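Long-range contacts in putative nucleoside-diphosphate-sugar epimerase (Staphylococcus aureus subsp. aureus, PDB 3E48), which is of uncharacterised function but probably binds NAD(P)(H) and may act on a nucleotide-linked sugar as an epimerase: residues 107-113 / 254-258; 135-141 / 191-197; 161-165 / 247-251. All blocks are in the same frame, centred on the assembly; numbering follows the deposited sequence.

Contact 1 of 3, residues 107-113 / 254-258; sequences YADQHNN and LLDQE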
loop_
_atom_site.group_PDB
_atom_site.type_symbol
_atom_site.label_atom_id
_atom_site.label_comp_id
_atom_site.label_asym_id
_atom_site.label_seq_id
_atom_site.Cartn_x
_atom_site.Cartn_y
_atom_site.Cartn_z
ATOM N N TYR B 107 -5.026 -10.074 3.991
ATOM C CA TYR B 107 -5.668 -9.032 4.793
ATOM C C TYR B 107 -4.779 -8.158 5.685
ATOM O O TYR B 107 -5.264 -7.192 6.268
ATOM C CB TYR B 107 -6.811 -9.625 5.638
ATOM C CG TYR B 107 -6.437 -10.469 6.850
ATOM C CD1 TYR B 107 -7.354 -10.642 7.887
ATOM C CD2 TYR B 107 -5.212 -11.126 6.945
ATOM C CE1 TYR B 107 -7.066 -11.449 8.991
ATOM C CE2 TYR B 107 -4.914 -11.942 8.050
ATOM C CZ TYR B 107 -5.848 -12.095 9.067
ATOM O OH TYR B 107 -5.555 -12.891 10.156
ATOM N N ALA B 108 -3.494 -8.480 5.789
ATOM C CA ALA B 108 -2.575 -7.684 6.613
ATOM C C ALA B 108 -2.025 -6.593 5.707
ATOM O O ALA B 108 -0.847 -6.600 5.342
ATOM C CB ALA B 108 -1.446 -8.566 7.138
ATOM N N ASP B 109 -2.892 -5.645 5.360
ATOM C CA ASP B 109 -2.523 -4.592 4.425
ATOM C C ASP B 109 -2.904 -3.153 4.780
ATOM O O ASP B 109 -2.909 -2.290 3.901
ATOM C CB ASP B 109 -3.115 -4.933 3.053
ATOM C CG ASP B 109 -4.637 -4.936 3.053
ATOM O OD1 ASP B 109 -5.255 -4.694 4.116
ATOM O OD2 ASP B 109 -5.231 -5.188 1.977
ATOM N N GLN B 110 -3.219 -2.878 6.043
ATOM C CA GLN B 110 -3.588 -1.515 6.425
ATOM C C GLN B 110 -2.379 -0.589 6.358
ATOM O O GLN B 110 -1.236 -1.047 6.375
ATOM C CB GLN B 110 -4.191 -1.486 7.831
ATOM C CG GLN B 110 -5.429 -2.371 7.982
ATOM C CD GLN B 110 -5.116 -3.695 8.658
ATOM O OE1 GLN B 110 -4.089 -4.320 8.378
ATOM N NE2 GLN B 110 -6.008 -4.136 9.547
ATOM N N HIS B 111 -2.630 0.714 6.290
ATOM C CA HIS B 111 -1.543 1.687 6.197
ATOM C C HIS B 111 -0.552 1.594 7.352
ATOM O O HIS B 111 0.616 1.966 7.205
ATOM C CB HIS B 111 -2.103 3.112 6.133
ATOM C CG HIS B 111 -2.760 3.562 7.401
ATOM N ND1 HIS B 111 -4.075 3.286 7.699
ATOM C CD2 HIS B 111 -2.273 4.259 8.455
ATOM C CE1 HIS B 111 -4.374 3.795 8.881
ATOM N NE2 HIS B 111 -3.298 4.391 9.362
ATOM N N ASN B 112 -1.020 1.104 8.498
ATOM C CA ASN B 112 -0.166 0.974 9.677
ATOM C C ASN B 112 0.072 -0.477 10.094
ATOM O O ASN B 112 0.353 -0.761 11.259
ATOM C CB ASN B 112 -0.764 1.765 10.850
ATOM C CG ASN B 112 -2.108 1.222 11.305
ATOM O OD1 ASN B 112 -2.820 0.565 10.546
ATOM N ND2 ASN B 112 -2.471 1.513 12.551
ATOM N N ASN B 113 -0.032 -1.402 9.145
ATOM C CA ASN B 113 0.193 -2.805 9.468
ATOM C C ASN B 113 1.691 -3.091 9.371
ATOM O O ASN B 113 2.301 -2.897 8.320
ATOM C CB ASN B 113 -0.592 -3.709 8.514
ATOM C CG ASN B 113 -0.630 -5.145 8.983
ATOM O OD1 ASN B 113 0.408 -5.772 9.147
ATOM N ND2 ASN B 113 -1.830 -5.673 9.209
ATOM N N LEU B 254 -4.841 -5.798 14.448
ATOM C CA LEU B 254 -5.057 -5.544 13.026
ATOM C C LEU B 254 -5.462 -6.775 12.217
ATOM O O LEU B 254 -5.744 -6.666 11.022
ATOM C CB LEU B 254 -3.797 -4.928 12.408
ATOM C CG LEU B 254 -3.352 -3.575 12.978
ATOM C CD1 LEU B 254 -1.966 -3.225 12.467
ATOM C CD2 LEU B 254 -4.369 -2.508 12.590
ATOM N N LEU B 255 -5.485 -7.940 12.858
ATOM C CA LEU B 255 -5.854 -9.173 12.169
ATOM C C LEU B 255 -7.227 -9.710 12.571
ATOM O O LEU B 255 -7.624 -10.798 12.146
ATOM C CB LEU B 255 -4.784 -10.250 12.401
ATOM C CG LEU B 255 -3.353 -9.864 12.000
ATOM C CD1 LEU B 255 -2.429 -11.072 12.101
ATOM C CD2 LEU B 255 -3.356 -9.319 10.578
ATOM N N ASP B 256 -7.955 -8.952 13.387
ATOM C CA ASP B 256 -9.291 -9.364 13.805
ATOM C C ASP B 256 -10.260 -8.704 12.835
ATOM O O ASP B 256 -10.963 -7.752 13.174
ATOM C CB ASP B 256 -9.567 -8.922 15.250
ATOM C CG ASP B 256 -10.943 -9.351 15.749
ATOM O OD1 ASP B 256 -11.577 -10.230 15.126
ATOM O OD2 ASP B 256 -11.391 -8.810 16.781
ATOM N N GLN B 257 -10.266 -9.219 11.607
ATOM C CA GLN B 257 -11.111 -8.693 10.544
ATOM C C GLN B 257 -12.128 -9.723 10.094
ATOM O O GLN B 257 -11.777 -10.869 9.801
ATOM C CB GLN B 257 -10.257 -8.315 9.340
ATOM C CG GLN B 257 -9.149 -7.327 9.633
ATOM C CD GLN B 257 -8.335 -7.057 8.391
ATOM O OE1 GLN B 257 -8.890 -6.724 7.341
ATOM N NE2 GLN B 257 -7.019 -7.188 8.498
ATOM N N GLU B 258 -13.385 -9.308 10.021
ATOM C CA GLU B 258 -14.446 -10.208 9.594
ATOM C C GLU B 258 -15.379 -9.552 8.588
ATOM O O GLU B 258 -15.473 -8.328 8.511
ATOM C CB GLU B 258 -15.263 -10.669 10.798
ATOM C CG GLU B 258 -14.444 -11.307 11.898
ATOM C CD GLU B 258 -15.309 -11.997 12.926
ATOM O OE1 GLU B 258 -15.852 -13.077 12.617
ATOM O OE2 GLU B 258 -15.452 -11.455 14.039
#
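Two irregular loops meet here: 107-113, which leaves strand 100-106 of the Rossmann-type sheet, and 254-258, which follows helix 239-251. With no strand pairing between them, the join rests on two side-chain amides that reach backbone carbonyls, and on leucine packing. Tyr107 lies against Leu255: Leu255 CD2 is 4.3 Å from the Tyr107 ring centroid and 25° off its normal, a CH-pi contact over the face, and Tyr107 CE1 comes to 3.3 Å from Leu255 O. The Tyr107 carbonyl O takes a hydrogen bond from Gln257 NE2 (2.8 Å, 164°), while Gln257 OE1 is held by Arg139 of the neighbouring strand. Ala108, centre of an inverse gamma turn, adds its CB at 4.0 Å from Leu255 CD2. Asp109 points its CB away from 254-258, and its carboxylate forms a salt bridge with Arg139. Gln110 opens a type I turn that closes at Asn113, with Asn113 N hydrogen-bonded to Gln110 O at 3.0 Å; Gln110 NE2 donates to Leu254 O (2.9 Å, 174°). At the end of the turn Leu254 CD1 packs 3.6 Å from Asn112 O and 3.7 Å from Asn113 CA. The turn also orients the Gln110 amide, since Asn113 ND2 donates to Gln110 OE1 at 2.8 Å.

Contact 2 of 3, residues 135-141 / 191-197; sequences YTYVRMA and WGKRYLL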
loop_
_atom_site.group_PDB
_atom_site.type_symbol
_atom_site.label_atom_id
_atom_site.label_comp_id
_atom_site.label_asym_id
_atom_site.label_seq_id
_atom_site.Cartn_x
_atom_site.Cartn_y
_atom_site.Cartn_z
ATOM N N TYR B 135 -11.233 -4.891 -12.163
ATOM C CA TYR B 135 -10.664 -5.875 -11.259
ATOM C C TYR B 135 -11.520 -6.128 -10.025
ATOM O O TYR B 135 -12.381 -5.324 -9.664
ATOM C CB TYR B 135 -9.239 -5.471 -10.828
ATOM C CG TYR B 135 -9.175 -4.270 -9.909
ATOM C CD1 TYR B 135 -9.356 -2.976 -10.401
ATOM C CD2 TYR B 135 -8.958 -4.432 -8.539
ATOM C CE1 TYR B 135 -9.325 -1.872 -9.545
ATOM C CE2 TYR B 135 -8.924 -3.339 -7.681
ATOM C CZ TYR B 135 -9.111 -2.066 -8.187
ATOM O OH TYR B 135 -9.101 -0.991 -7.326
ATOM N N THR B 136 -11.263 -7.267 -9.395
ATOM C CA THR B 136 -11.960 -7.695 -8.189
ATOM C C THR B 136 -10.842 -7.999 -7.211
ATOM O O THR B 136 -9.994 -8.847 -7.480
ATOM C CB THR B 136 -12.786 -8.974 -8.461
ATOM O OG1 THR B 136 -13.724 -8.714 -9.515
ATOM C CG2 THR B 136 -13.549 -9.405 -7.216
ATOM N N TYR B 137 -10.821 -7.287 -6.090
ATOM C CA TYR B 137 -9.773 -7.488 -5.100
ATOM C C TYR B 137 -10.311 -8.341 -3.955
ATOM O O TYR B 137 -11.216 -7.934 -3.222
ATOM C CB TYR B 137 -9.270 -6.128 -4.603
ATOM C CG TYR B 137 -7.900 -6.188 -3.976
ATOM C CD1 TYR B 137 -7.743 -6.483 -2.623
ATOM C CD2 TYR B 137 -6.752 -6.013 -4.750
ATOM C CE1 TYR B 137 -6.472 -6.610 -2.055
ATOM C CE2 TYR B 137 -5.477 -6.140 -4.193
ATOM C CZ TYR B 137 -5.349 -6.440 -2.847
ATOM O OH TYR B 137 -4.102 -6.580 -2.285
ATOM N N VAL B 138 -9.755 -9.540 -3.826
ATOM C CA VAL B 138 -10.183 -10.485 -2.804
ATOM C C VAL B 138 -9.147 -10.586 -1.699
ATOM O O VAL B 138 -8.036 -11.041 -1.933
ATOM C CB VAL B 138 -10.388 -11.887 -3.418
ATOM C CG1 VAL B 138 -10.896 -12.858 -2.358
ATOM C CG2 VAL B 138 -11.354 -11.799 -4.589
ATOM N N ARG B 139 -9.497 -10.160 -0.492
ATOM C CA ARG B 139 -8.551 -10.239 0.613
ATOM C C ARG B 139 -8.858 -11.484 1.437
ATOM O O ARG B 139 -10.019 -11.785 1.702
ATOM C CB ARG B 139 -8.642 -8.966 1.464
ATOM C CG ARG B 139 -8.157 -7.731 0.705
ATOM C CD ARG B 139 -8.566 -6.409 1.356
ATOM N NE ARG B 139 -7.902 -6.178 2.634
ATOM C CZ ARG B 139 -8.506 -6.250 3.815
ATOM N NH1 ARG B 139 -9.798 -6.549 3.883
ATOM N NH2 ARG B 139 -7.819 -6.022 4.927
HETATM N N MSE B 140 -7.823 -12.223 1.817
HETATM C CA MSE B 140 -8.035 -13.431 2.603
HETATM C C MSE B 140 -7.445 -13.329 4.004
HETATM O O MSE B 140 -6.459 -12.614 4.226
HETATM C CB MSE B 140 -7.437 -14.643 1.875
HETATM C CG MSE B 140 -5.925 -14.623 1.762
HETATM SE SE MSE B 140 -5.229 -16.026 0.603
HETATM C CE MSE B 140 -3.850 -14.994 -0.262
ATOM N N ALA B 141 -8.061 -14.040 4.947
ATOM C CA ALA B 141 -7.590 -14.071 6.330
ATOM C C ALA B 141 -6.438 -15.078 6.406
ATOM O O ALA B 141 -5.999 -15.586 5.376
ATOM C CB ALA B 141 -8.731 -14.473 7.267
ATOM N N TRP B 191 -18.179 -9.500 -9.751
ATOM C CA TRP B 191 -16.941 -8.831 -10.127
ATOM C C TRP B 191 -16.941 -7.319 -9.893
ATOM O O TRP B 191 -17.998 -6.687 -9.836
ATOM C CB TRP B 191 -16.631 -9.118 -11.601
ATOM C CG TRP B 191 -16.432 -10.573 -11.924
ATOM C CD1 TRP B 191 -16.604 -11.638 -11.083
ATOM C CD2 TRP B 191 -15.999 -11.120 -13.178
ATOM N NE1 TRP B 191 -16.302 -12.811 -11.736
ATOM C CE2 TRP B 191 -15.928 -12.521 -13.023
ATOM C CE3 TRP B 191 -15.666 -10.557 -14.419
ATOM C CZ2 TRP B 191 -15.533 -13.371 -14.062
ATOM C CZ3 TRP B 191 -15.273 -11.401 -15.452
ATOM C CH2 TRP B 191 -15.212 -12.793 -15.265
ATOM N N GLY B 192 -15.744 -6.751 -9.749
ATOM C CA GLY B 192 -15.612 -5.313 -9.563
ATOM C C GLY B 192 -15.790 -4.814 -8.145
ATOM O O GLY B 192 -15.829 -3.608 -7.901
ATOM N N LYS B 193 -15.898 -5.738 -7.202
ATOM C CA LYS B 193 -16.072 -5.363 -5.813
ATOM C C LYS B 193 -14.881 -5.837 -4.982
ATOM O O LYS B 193 -14.073 -6.648 -5.438
ATOM C CB LYS B 193 -17.370 -5.964 -5.273
ATOM C CG LYS B 193 -17.855 -5.304 -4.001
ATOM C CD LYS B 193 -18.246 -3.858 -4.256
ATOM C CE LYS B 193 -17.973 -2.998 -3.036
ATOM N NZ LYS B 193 -16.509 -2.956 -2.745
ATOM N N ARG B 194 -14.773 -5.314 -3.765
ATOM C CA ARG B 194 -13.694 -5.675 -2.856
ATOM C C ARG B 194 -14.281 -6.654 -1.845
ATOM O O ARG B 194 -15.324 -6.385 -1.252
ATOM C CB ARG B 194 -13.176 -4.421 -2.145
ATOM C CG ARG B 194 -11.816 -4.575 -1.484
ATOM C CD ARG B 194 -11.355 -3.239 -0.894
ATOM N NE ARG B 194 -10.002 -3.296 -0.343
ATOM C CZ ARG B 194 -8.889 -3.262 -1.070
ATOM N NH1 ARG B 194 -7.708 -3.320 -0.473
ATOM N NH2 ARG B 194 -8.950 -3.155 -2.391
ATOM N N TYR B 195 -13.618 -7.790 -1.659
ATOM C CA TYR B 195 -14.096 -8.813 -0.738
ATOM C C TYR B 195 -13.084 -9.200 0.327
ATOM O O TYR B 195 -11.874 -9.058 0.145
ATOM C CB TYR B 195 -14.463 -10.086 -1.511
ATOM C CG TYR B 195 -15.614 -9.928 -2.474
ATOM C CD1 TYR B 195 -16.928 -9.852 -2.014
ATOM C CD2 TYR B 195 -15.389 -9.830 -3.847
ATOM C CE1 TYR B 195 -17.993 -9.682 -2.898
ATOM C CE2 TYR B 195 -16.444 -9.656 -4.738
ATOM C CZ TYR B 195 -17.745 -9.581 -4.255
ATOM O OH TYR B 195 -18.797 -9.386 -5.125
ATOM N N LEU B 196 -13.598 -9.690 1.448
ATOM C CA LEU B 196 -12.758 -10.190 2.529
ATOM C C LEU B 196 -13.303 -11.575 2.841
ATOM O O LEU B 196 -14.465 -11.719 3.203
ATOM C CB LEU B 196 -12.859 -9.318 3.785
ATOM C CG LEU B 196 -12.219 -9.931 5.039
ATOM C CD1 LEU B 196 -10.718 -10.170 4.844
ATOM C CD2 LEU B 196 -12.465 -8.993 6.211
ATOM N N LEU B 197 -12.475 -12.596 2.666
ATOM C CA LEU B 197 -12.894 -13.954 2.967
ATOM C C LEU B 197 -12.345 -14.271 4.352
ATOM O O LEU B 197 -11.153 -14.535 4.521
ATOM C CB LEU B 197 -12.347 -14.927 1.915
ATOM C CG LEU B 197 -12.863 -14.676 0.490
ATOM C CD1 LEU B 197 -12.282 -15.711 -0.471
ATOM C CD2 LEU B 197 -14.387 -14.751 0.482
HETATM O O HOH W 1 -13.089 -2.246 -8.726
HETATM O O HOH W 2 -11.867 -6.382 1.861
#
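Tyr137 carries the guanidinium of Arg194 flat on its ring, the centres 4.5 Å apart and the planes at 8°, a cation-pi stack; Arg194 NH2 is also hydrogen-bonded to Ser125 OG of helix 118-131. The two residues project from the same sheet face as Arg139 and Leu196, while Val138, Tyr195 and Leu197 occupy the other, where Val138 CG1 meets Leu197 CD1 at 3.7 Å. The axes of 135-140 and 194-197 approach to 4.6 Å with their directions 20° apart, so the strands are parallel, and the hydrogen bonds alternate accordingly: Tyr195 N to Tyr137 O (2.9 Å), Arg139 N to Tyr195 O (2.7 Å), Leu197 N to Arg139 O (2.8 Å) and Ala141 N to Leu197 O (3.2 Å). Before the ladder, Gly192 N (phi 83°, favouring glycine) donates to Thr136 OG1 (2.8 Å as modelled, the OG1 position being less certain). Strand 100-106 bonds to the opposite edge of 135-140, and helix 174-186 covers the face bearing Val138 and Tyr195. Parallel strands covered by helices in this way are characteristic of the Rossmann-type fold.

Contact 3 of 3, residues 161-165 / 247-251; sequences IYPAG and YHAGA
Two tyrosines stacked almost in parallel, with no direct hydrogen bond between the segments, define this buried loop-to-helix contact. It lies beside strand 168-172 of the Rossmann-type sheet and joins loop 161-165, which precedes that strand, to the C-terminal turn of helix 239-251. Residues 247-251 are regular helix, with Ala251 N hydrogen-bonded to Tyr247 O at 2.9 Å. Residues 161-165 run as loop: Tyr162 at phi/psi -52/124, Pro163 at -79/66 as the centre of an inverse gamma turn, Ala164 at -110/12 and Gly165 at 53/-137, a positive phi that favours glycine. Ala164 CA lies 4.1 Å from Ala251 CA. Both tyrosines take chi1 m (chi1/chi2 -65/-46° for Tyr162, -68/-70° for Tyr247), and the rings then form an offset stack with centroids 4.0 Å apart and planes at 13°; Tyr162 CB sits 4.2 Å from the Tyr247 ring centroid. Pro163 CG packs on Tyr247 CB at 3.9 Å. Backbones meet through CA-H...O contacts, Ala164 CA to Tyr247 O (3.4 Å) and Ala251 CA to Ala164 O (3.1 Å). One water joins Pro163 O (2.9 Å) to His248 ND1 (3.1 Å); another lies 2.6 Å from Tyr247 OH and, more weakly bound, 2.9 Å from Tyr162 OH.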
loop_
_atom_site.group_PDB
_atom_site.type_symbol
_atom_site.label_atom_id
_atom_site.label_comp_id
_atom_site.label_asym_id
_atom_site.label_seq_id
_atom_site.Cartn_x
_atom_site.Cartn_y
_atom_site.Cartn_z
ATOM N N ILE B 161 3.581 -20.291 21.200
ATOM C CA ILE B 161 4.469 -19.146 21.388
ATOM C C ILE B 161 4.312 -17.927 20.479
ATOM O O ILE B 161 5.127 -16.999 20.548
ATOM C CB ILE B 161 5.944 -19.597 21.313
ATOM C CG1 ILE B 161 6.257 -20.141 19.917
ATOM C CG2 ILE B 161 6.207 -20.671 22.362
ATOM C CD1 ILE B 161 7.707 -20.531 19.718
ATOM N N TYR B 162 3.288 -17.915 19.632
ATOM C CA TYR B 162 3.076 -16.775 18.742
ATOM C C TYR B 162 3.078 -15.464 19.528
ATOM O O TYR B 162 2.308 -15.293 20.469
ATOM C CB TYR B 162 1.742 -16.905 17.999
ATOM C CG TYR B 162 1.640 -18.069 17.036
ATOM C CD1 TYR B 162 2.670 -18.363 16.141
ATOM C CD2 TYR B 162 0.472 -18.828 16.963
ATOM C CE1 TYR B 162 2.532 -19.382 15.192
ATOM C CE2 TYR B 162 0.326 -19.841 16.022
ATOM C CZ TYR B 162 1.352 -20.112 15.139
ATOM O OH TYR B 162 1.179 -21.097 14.192
ATOM N N PRO B 163 3.955 -14.521 19.153
ATOM C CA PRO B 163 4.038 -13.224 19.839
ATOM C C PRO B 163 2.915 -12.312 19.371
ATOM O O PRO B 163 3.156 -11.282 18.737
ATOM C CB PRO B 163 5.409 -12.711 19.426
ATOM C CG PRO B 163 5.526 -13.221 18.018
ATOM C CD PRO B 163 5.017 -14.647 18.141
ATOM N N ALA B 164 1.683 -12.698 19.688
ATOM C CA ALA B 164 0.512 -11.937 19.276
ATOM C C ALA B 164 -0.190 -11.240 20.431
ATOM O O ALA B 164 -1.306 -10.746 20.274
ATOM C CB ALA B 164 -0.471 -12.859 18.556
ATOM N N GLY B 165 0.461 -11.195 21.590
ATOM C CA GLY B 165 -0.144 -10.549 22.740
ATOM C C GLY B 165 -1.535 -11.081 23.036
ATOM O O GLY B 165 -1.768 -12.287 22.993
ATOM N N TYR B 247 2.561 -11.877 13.394
ATOM C CA TYR B 247 1.891 -12.021 14.679
ATOM C C TYR B 247 1.913 -10.708 15.455
ATOM O O TYR B 247 1.030 -10.446 16.269
ATOM C CB TYR B 247 2.526 -13.167 15.468
ATOM C CG TYR B 247 2.229 -14.484 14.785
ATOM C CD1 TYR B 247 0.934 -15.002 14.777
ATOM C CD2 TYR B 247 3.204 -15.145 14.038
ATOM C CE1 TYR B 247 0.611 -16.136 14.033
ATOM C CE2 TYR B 247 2.892 -16.281 13.287
ATOM C CZ TYR B 247 1.592 -16.767 13.288
ATOM O OH TYR B 247 1.267 -17.859 12.525
ATOM N N HIS B 248 2.912 -9.874 15.187
ATOM C CA HIS B 248 2.997 -8.582 15.850
ATOM C C HIS B 248 1.800 -7.744 15.394
ATOM O O HIS B 248 1.208 -6.996 16.175
ATOM C CB HIS B 248 4.313 -7.891 15.494
ATOM C CG HIS B 248 4.519 -6.584 16.198
ATOM N ND1 HIS B 248 4.377 -6.443 17.561
ATOM C CD2 HIS B 248 4.868 -5.364 15.726
ATOM C CE1 HIS B 248 4.630 -5.191 17.901
ATOM N NE2 HIS B 248 4.931 -4.516 16.807
ATOM N N ALA B 249 1.434 -7.880 14.123
ATOM C CA ALA B 249 0.283 -7.149 13.603
ATOM C C ALA B 249 -0.952 -7.649 14.355
ATOM O O ALA B 249 -1.890 -6.894 14.606
ATOM C CB ALA B 249 0.132 -7.392 12.101
ATOM N N GLY B 250 -0.945 -8.931 14.713
ATOM C CA GLY B 250 -2.062 -9.495 15.447
ATOM C C GLY B 250 -2.124 -8.924 16.855
ATOM O O GLY B 250 -3.207 -8.722 17.411
ATOM N N ALA B 251 -0.955 -8.666 17.433
ATOM C CA ALA B 251 -0.874 -8.110 18.780
ATOM C C ALA B 251 -1.505 -6.725 18.811
ATOM O O ALA B 251 -2.013 -6.284 19.842
ATOM C CB ALA B 251 0.586 -8.029 19.226
HETATM O O HOH W 3 -0.739 -19.540 12.724
HETATM O O HOH W 4 4.095 -8.722 19.609
#

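Contact 2 is sheet pairing, held by a backbone ladder; contact 1 substitutes side-chain amides for that ladder, and contact 3 combines an aromatic stack, CA-H...O contacts and bridging waters, with no direct hydrogen bond. Contact 3 is the most buried, although its centre is farthest from that of the chain (19 Å against 14 and 12 Å); the others are partly buried. Arg139 ties contacts 1 and 2 together: Arg139 NE forms a salt bridge with Asp109 OD2 at 2.9 Å, and Arg139 NH2 probably bonds to Gln257 OE1 at 2.7 Å. Contact 3 uses the last turn of helix 239-251 and contact 1 the loop that leaves it; Leu254 N lies 3.2 Å from Ala249 O, a probable hydrogen bond. Contacts 2 and 3 do not touch.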